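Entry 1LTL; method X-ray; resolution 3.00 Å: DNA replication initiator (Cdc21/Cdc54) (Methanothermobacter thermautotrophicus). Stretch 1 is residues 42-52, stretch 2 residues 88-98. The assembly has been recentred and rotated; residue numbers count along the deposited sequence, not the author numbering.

Stretch 1, residues 42-52: RSIEVDYLDLE
Stretch 2 88-98: DLNIRFSGISN

In a parallel β-pair, the residues of one strand that donate and accept alternate with residues that do neither across that edge, and residues 42-52 and 88-98 of this replication initiator illustrate the rule well. Strands 43-47 and 90-94 run in the same direction, their axes 31° apart and 4.6 Å at closest approach. Ser 43 pairs with Asn 90, Ile 44 with Ile 91, Glu 45 with Arg 92, Val 46 with Phe 93 and Asp 47 with Ser 94, at CA-CA separations of 4.3, 5.1, 4.8, 4.9 and 4.9 Å. Backbone torsions are extended throughout, with phi in strand 43-47 running from -150° at Ile 44 to -77° at Glu 45, whereas Arg 42, just before the strand, has phi/psi of 78/-40.

The ladder begins with a very short bond from Asn 90 N to Arg 42 O (2.4 Å). Ile 44 N then donates to Asn 90 O (2.9 Å), and Ile 44 O receives a weak bond from Arg 92 N (3.3 Å). Val 46 N donates to Arg 92 O (2.9 Å), Ser 94 N to Val 46 O (2.9 Å), and Tyr 48 N to Ser 94 O (3.0 Å). Thus Ile 44 and Val 46 each use both N and O across the pair, as do Asn 90, Arg 92 and Ser 94. Carbonyls also meet CA-H groups: Ser 43 CA lies 3.3 Å from Asn 90 O, and Phe 93 CA 3.3 Å from Val 46 O.

On the face carrying Ser 43, Glu 45, Asn 90 and Arg 92, the Arg 92 side chain (m, t, t, then chi4 -79°) reaches back so that NE donates to Ser 43 OG (2.9 Å), which meets the guanidinium edge with chi1 m. Arg 92 NH1 and NH2 are satisfied elsewhere in the structure.

The other face is apolar. Ile 44 (m, t) brings CD1 to 3.2 Å from Leu 89 CD1. Val 46 (m) sets CG2 over one face of the Phe 93 ring, 3.4 Å from Phe 93 CD2; Leu 51 CD1 approaches the ring edge, 3.7 Å from Phe 93 CE2.

Asp 47 (t) ends the strand and N-caps the helix from Tyr 48, its OD1 accepting a weak bond from Leu 49 N (2.7 Å), while its backbone O accepts from Leu 51 N (3.2 Å). Tyr 48 (t, chi2 37°) points toward the second stretch beyond the ladder. Ile 96 (m, m) places CD1 over its ring, 3.9 Å from the centroid, and Ser 97 OG (p) lies at the edge, 3.2 Å from Tyr 48 CE2.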

ATOM      1  N   ARG A  42     -24.094  30.376  34.682  1.00 75.08           N
ATOM      2  CA  ARG A  42     -24.194  29.404  33.586  1.00 72.92           C
ATOM      3  C   ARG A  42     -25.593  29.283  32.960  1.00 70.48           C
ATOM      4  O   ARG A  42     -25.716  29.148  31.744  1.00 70.05           O
ATOM      5  CB  ARG A  42     -23.771  28.018  34.076  1.00 73.26           C
ATOM      6  CG  ARG A  42     -22.453  27.982  34.790  1.00 72.95           C
ATOM      7  CD  ARG A  42     -22.266  26.630  35.413  1.00 75.15           C
ATOM      8  NE  ARG A  42     -21.226  26.666  36.418  1.00 78.10           N
ATOM      9  CZ  ARG A  42     -20.956  25.671  37.256  1.00 79.63           C
ATOM     10  NH1 ARG A  42     -21.654  24.540  37.213  1.00 78.03           N
ATOM     11  NH2 ARG A  42     -19.979  25.815  38.150  1.00 82.08           N
ATOM     12  N   SER A  43     -26.633  29.324  33.793  1.00 68.19           N
ATOM     13  CA  SER A  43     -28.016  29.197  33.332  1.00 65.70           C
ATOM     14  C   SER A  43     -28.782  30.504  33.136  1.00 65.32           C
ATOM     15  O   SER A  43     -28.445  31.529  33.706  1.00 66.28           O
ATOM     16  CB  SER A  43     -28.801  28.328  34.309  1.00 63.68           C
ATOM     17  OG  SER A  43     -28.176  27.080  34.477  1.00 61.14           O
ATOM     18  N   ILE A  44     -29.837  30.440  32.336  1.00 64.99           N
ATOM     19  CA  ILE A  44     -30.692  31.581  32.046  1.00 64.59           C
ATOM     20  C   ILE A  44     -32.037  30.958  31.790  1.00 64.25           C
ATOM     21  O   ILE A  44     -32.276  30.424  30.714  1.00 64.85           O
ATOM     22  CB  ILE A  44     -30.248  32.297  30.772  1.00 66.32           C
ATOM     23  CG1 ILE A  44     -28.897  32.971  31.017  1.00 69.07           C
ATOM     24  CG2 ILE A  44     -31.324  33.278  30.307  1.00 65.38           C
ATOM     25  CD1 ILE A  44     -28.339  33.695  29.803  1.00 70.51           C
ATOM     26  N   GLU A  45     -32.918  31.022  32.771  1.00 63.56           N
ATOM     27  CA  GLU A  45     -34.241  30.417  32.650  1.00 64.18           C
ATOM     28  C   GLU A  45     -35.271  31.176  31.800  1.00 63.66           C
ATOM     29  O   GLU A  45     -35.377  32.382  31.918  1.00 65.37           O
ATOM     30  CB  GLU A  45     -34.773  30.233  34.047  1.00 63.85           C
ATOM     31  CG  GLU A  45     -36.132  29.694  34.120  1.00 66.50           C
ATOM     32  CD  GLU A  45     -36.532  29.554  35.551  1.00 69.87           C
ATOM     33  OE1 GLU A  45     -35.747  28.937  36.320  1.00 69.98           O
ATOM     34  OE2 GLU A  45     -37.618  30.062  35.907  1.00 72.40           O
ATOM     35  N   VAL A  46     -36.026  30.487  30.946  1.00 63.02           N
ATOM     36  CA  VAL A  46     -37.044  31.177  30.141  1.00 63.15           C
ATOM     37  C   VAL A  46     -38.392  30.477  30.211  1.00 63.88           C
ATOM     38  O   VAL A  46     -38.476  29.260  30.088  1.00 64.03           O
ATOM     39  CB  VAL A  46     -36.642  31.332  28.648  1.00 61.84           C
ATOM     40  CG1 VAL A  46     -35.277  31.966  28.548  1.00 61.88           C
ATOM     41  CG2 VAL A  46     -36.683  30.008  27.946  1.00 61.82           C
ATOM     42  N   ASP A  47     -39.452  31.250  30.417  1.00 65.07           N
ATOM     43  CA  ASP A  47     -40.782  30.671  30.514  1.00 66.10           C
ATOM     44  C   ASP A  47     -41.348  30.315  29.149  1.00 66.26           C
ATOM     45  O   ASP A  47     -41.473  31.166  28.270  1.00 65.81           O
ATOM     46  CB  ASP A  47     -41.732  31.632  31.217  1.00 67.42           C
ATOM     47  CG  ASP A  47     -43.033  30.971  31.598  1.00 69.46           C
ATOM     48  OD1 ASP A  47     -43.777  30.537  30.692  1.00 69.33           O
ATOM     49  OD2 ASP A  47     -43.308  30.876  32.812  1.00 71.89           O
ATOM     50  N   TYR A  48     -41.693  29.045  28.982  1.00 66.60           N
ATOM     51  CA  TYR A  48     -42.254  28.555  27.733  1.00 66.54           C
ATOM     52  C   TYR A  48     -43.383  29.470  27.250  1.00 67.82           C
ATOM     53  O   TYR A  48     -43.393  29.890  26.094  1.00 67.77           O
ATOM     54  CB  TYR A  48     -42.746  27.114  27.940  1.00 64.51           C
ATOM     55  CG  TYR A  48     -43.249  26.434  26.693  1.00 62.74           C
ATOM     56  CD1 TYR A  48     -42.630  26.648  25.461  1.00 60.98           C
ATOM     57  CD2 TYR A  48     -44.350  25.581  26.740  1.00 61.95           C
ATOM     58  CE1 TYR A  48     -43.092  26.042  24.307  1.00 60.40           C
ATOM     59  CE2 TYR A  48     -44.821  24.962  25.585  1.00 61.89           C
ATOM     60  CZ  TYR A  48     -44.186  25.202  24.370  1.00 61.53           C
ATOM     61  OH  TYR A  48     -44.652  24.616  23.213  1.00 62.90           O
ATOM     62  N   LEU A  49     -44.312  29.795  28.146  1.00 69.47           N
ATOM     63  CA  LEU A  49     -45.447  30.664  27.825  1.00 70.83           C
ATOM     64  C   LEU A  49     -45.005  31.921  27.090  1.00 72.01           C
ATOM     65  O   LEU A  49     -45.602  32.303  26.087  1.00 71.37           O
ATOM     66  CB  LEU A  49     -46.181  31.046  29.111  1.00 70.59           C
ATOM     67  CG  LEU A  49     -46.685  29.829  29.905  1.00 70.95           C
ATOM     68  CD1 LEU A  49     -47.066  30.233  31.325  1.00 71.26           C
ATOM     69  CD2 LEU A  49     -47.864  29.214  29.172  1.00 69.16           C
ATOM     70  N   ASP A  50     -43.952  32.559  27.592  1.00 74.54           N
ATOM     71  CA  ASP A  50     -43.427  33.764  26.966  1.00 76.78           C
ATOM     72  C   ASP A  50     -42.964  33.450  25.564  1.00 78.04           C
ATOM     73  O   ASP A  50     -43.101  34.264  24.655  1.00 78.83           O
ATOM     74  CB  ASP A  50     -42.258  34.335  27.765  1.00 77.37           C
ATOM     75  CG  ASP A  50     -42.659  34.737  29.163  1.00 79.28           C
ATOM     76  OD1 ASP A  50     -41.936  35.546  29.781  1.00 80.53           O
ATOM     77  OD2 ASP A  50     -43.696  34.239  29.653  1.00 79.96           O
ATOM     78  N   LEU A  51     -42.409  32.263  25.381  1.00 79.65           N
ATOM     79  CA  LEU A  51     -41.947  31.885  24.063  1.00 81.38           C
ATOM     80  C   LEU A  51     -43.165  31.803  23.143  1.00 83.27           C
ATOM     81  O   LEU A  51     -43.109  32.254  22.000  1.00 83.10           O
ATOM     82  CB  LEU A  51     -41.228  30.540  24.117  1.00 80.82           C
ATOM     83  CG  LEU A  51     -40.000  30.349  23.221  1.00 80.46           C
ATOM     84  CD1 LEU A  51     -39.557  28.904  23.347  1.00 80.68           C
ATOM     85  CD2 LEU A  51     -40.300  30.679  21.769  1.00 80.53           C
ATOM     86  N   GLU A  52     -44.269  31.245  23.641  1.00 85.42           N
ATOM     87  CA  GLU A  52     -45.489  31.123  22.835  1.00 87.94           C
ATOM     88  C   GLU A  52     -45.982  32.493  22.383  1.00 89.31           C
ATOM     89  O   GLU A  52     -46.319  32.688  21.210  1.00 89.28           O
ATOM     90  CB  GLU A  52     -46.602  30.432  23.632  1.00 88.42           C
ATOM     91  CG  GLU A  52     -46.347  28.964  23.923  1.00 90.39           C
ATOM     92  CD  GLU A  52     -47.414  28.340  24.816  1.00 91.13           C
ATOM     93  OE1 GLU A  52     -47.571  28.799  25.968  1.00 92.01           O
ATOM     94  OE2 GLU A  52     -48.090  27.387  24.369  1.00 91.10           O
ATOM     95  N   ASP A  88     -20.789  30.247  27.524  1.00 91.02           N
ATOM     96  CA  ASP A  88     -21.638  29.151  27.099  1.00 87.14           C
ATOM     97  C   ASP A  88     -22.749  29.076  28.160  1.00 82.44           C
ATOM     98  O   ASP A  88     -22.600  28.414  29.185  1.00 82.97           O
ATOM     99  CB  ASP A  88     -20.820  27.841  27.061  1.00 90.17           C
ATOM    100  CG  ASP A  88     -19.504  27.969  26.270  1.00 91.34           C
ATOM    101  OD1 ASP A  88     -19.555  28.285  25.058  1.00 92.41           O
ATOM    102  OD2 ASP A  88     -18.423  27.744  26.871  1.00 91.06           O
ATOM    103  N   LEU A  89     -23.851  29.780  27.935  1.00 75.93           N
ATOM    104  CA  LEU A  89     -24.936  29.761  28.899  1.00 69.39           C
ATOM    105  C   LEU A  89     -25.909  28.632  28.641  1.00 65.18           C
ATOM    106  O   LEU A  89     -26.063  28.173  27.514  1.00 65.09           O
ATOM    107  CB  LEU A  89     -25.682  31.087  28.885  1.00 69.22           C
ATOM    108  CG  LEU A  89     -24.991  32.136  29.742  1.00 70.09           C
ATOM    109  CD1 LEU A  89     -25.232  33.511  29.156  1.00 70.91           C
ATOM    110  CD2 LEU A  89     -25.490  32.049  31.165  1.00 69.75           C
ATOM    111  N   ASN A  90     -26.568  28.177  29.693  1.00 58.97           N
ATOM    112  CA  ASN A  90     -27.524  27.109  29.548  1.00 53.66           C
ATOM    113  C   ASN A  90     -28.913  27.674  29.527  1.00 50.98           C
ATOM    114  O   ASN A  90     -29.354  28.251  30.511  1.00 51.55           O
ATOM    115  CB  ASN A  90     -27.422  26.148  30.717  1.00 53.60           C
ATOM    116  CG  ASN A  90     -26.118  25.423  30.750  1.00 52.81           C
ATOM    117  OD1 ASN A  90     -25.686  24.975  31.806  1.00 52.00           O
ATOM    118  ND2 ASN A  90     -25.481  25.283  29.592  1.00 52.56           N
ATOM    119  N   ILE A  91     -29.614  27.522  28.412  1.00 47.55           N
ATOM    120  CA  ILE A  91     -30.977  28.008  28.358  1.00 43.57           C
ATOM    121  C   ILE A  91     -31.874  26.912  28.930  1.00 42.68           C
ATOM    122  O   ILE A  91     -31.880  25.799  28.434  1.00 42.03           O
ATOM    123  CB  ILE A  91     -31.429  28.303  26.925  1.00 41.86           C
ATOM    124  CG1 ILE A  91     -30.649  29.468  26.332  1.00 42.07           C
ATOM    125  CG2 ILE A  91     -32.879  28.687  26.939  1.00 40.92           C
ATOM    126  CD1 ILE A  91     -29.229  29.165  25.983  1.00 41.77           C
ATOM    127  N   ARG A  92     -32.621  27.208  29.983  1.00 42.33           N
ATOM    128  CA  ARG A  92     -33.496  26.190  30.541  1.00 43.06           C
ATOM    129  C   ARG A  92     -34.952  26.640  30.503  1.00 43.21           C
ATOM    130  O   ARG A  92     -35.300  27.644  31.112  1.00 44.03           O
ATOM    131  CB  ARG A  92     -33.106  25.885  31.979  1.00 42.57           C
ATOM    132  CG  ARG A  92     -31.678  25.499  32.112  1.00 42.39           C
ATOM    133  CD  ARG A  92     -31.343  25.026  33.500  1.00 43.02           C
ATOM    134  NE  ARG A  92     -29.897  24.859  33.598  1.00 45.59           N
ATOM    135  CZ  ARG A  92     -29.230  23.817  33.121  1.00 45.44           C
ATOM    136  NH1 ARG A  92     -29.888  22.835  32.525  1.00 44.28           N
ATOM    137  NH2 ARG A  92     -27.906  23.773  33.218  1.00 46.46           N
ATOM    138  N   PHE A  93     -35.808  25.895  29.806  1.00 42.28           N
ATOM    139  CA  PHE A  93     -37.215  26.264  29.715  1.00 40.12           C
ATOM    140  C   PHE A  93     -38.072  25.773  30.847  1.00 41.20           C
ATOM    141  O   PHE A  93     -37.947  24.637  31.281  1.00 41.40           O
ATOM    142  CB  PHE A  93     -37.790  25.760  28.418  1.00 37.20           C
ATOM    143  CG  PHE A  93     -37.014  26.191  27.251  1.00 36.23           C
ATOM    144  CD1 PHE A  93     -35.743  25.701  27.045  1.00 35.30           C
ATOM    145  CD2 PHE A  93     -37.517  27.141  26.388  1.00 37.90           C
ATOM    146  CE1 PHE A  93     -34.977  26.158  25.992  1.00 37.46           C
ATOM    147  CE2 PHE A  93     -36.757  27.612  25.321  1.00 39.02           C
ATOM    148  CZ  PHE A  93     -35.486  27.119  25.124  1.00 38.62           C
ATOM    149  N   SER A  94     -38.954  26.640  31.328  1.00 43.56           N
ATOM    150  CA  SER A  94     -39.846  26.261  32.414  1.00 45.59           C
ATOM    151  C   SER A  94     -41.310  26.211  31.967  1.00 45.82           C
ATOM    152  O   SER A  94     -41.724  26.955  31.082  1.00 44.13           O
ATOM    153  CB  SER A  94     -39.701  27.231  33.577  1.00 46.70           C
ATOM    154  OG  SER A  94     -40.510  26.809  34.666  1.00 48.85           O
ATOM    155  N   GLY A  95     -42.082  25.328  32.595  1.00 47.21           N
ATOM    156  CA  GLY A  95     -43.480  25.187  32.243  1.00 49.57           C
ATOM    157  C   GLY A  95     -43.664  24.676  30.825  1.00 51.53           C
ATOM    158  O   GLY A  95     -43.994  25.430  29.899  1.00 51.42           O
ATOM    159  N   ILE A  96     -43.438  23.382  30.644  1.00 52.74           N
ATOM    160  CA  ILE A  96     -43.592  22.782  29.333  1.00 53.35           C
ATOM    161  C   ILE A  96     -44.890  22.006  29.315  1.00 53.41           C
ATOM    162  O   ILE A  96     -45.140  21.159  30.176  1.00 53.20           O
ATOM    163  CB  ILE A  96     -42.389  21.861  28.999  1.00 54.05           C
ATOM    164  CG1 ILE A  96     -41.154  22.722  28.759  1.00 53.17           C
ATOM    165  CG2 ILE A  96     -42.656  21.049  27.734  1.00 55.46           C
ATOM    166  CD1 ILE A  96     -41.275  23.622  27.555  1.00 50.06           C
ATOM    167  N   SER A  97     -45.726  22.326  28.335  1.00 54.02           N
ATOM    168  CA  SER A  97     -47.031  21.691  28.177  1.00 54.85           C
ATOM    169  C   SER A  97     -46.929  20.228  27.750  1.00 54.63           C
ATOM    170  O   SER A  97     -47.779  19.401  28.109  1.00 55.07           O
ATOM    171  CB  SER A  97     -47.844  22.470  27.146  1.00 55.33           C
ATOM    172  OG  SER A  97     -47.071  22.678  25.976  1.00 56.46           O
ATOM    173  N   ASN A  98     -45.880  19.919  26.987  1.00 52.76           N
ATOM    174  CA  ASN A  98     -45.650  18.565  26.482  1.00 50.18           C
ATOM    175  C   ASN A  98     -45.291  17.583  27.588  1.00 47.79           C
ATOM    176  O   ASN A  98     -44.202  17.031  27.602  1.00 48.33           O
ATOM    177  CB  ASN A  98     -44.532  18.583  25.442  1.00 50.42           C
ATOM    178  CG  ASN A  98     -44.462  17.304  24.649  1.00 50.63           C
ATOM    179  OD1 ASN A  98     -43.494  17.047  23.944  1.00 51.30           O
ATOM    180  ND2 ASN A  98     -45.503  16.496  24.751  1.00 52.09           N
TER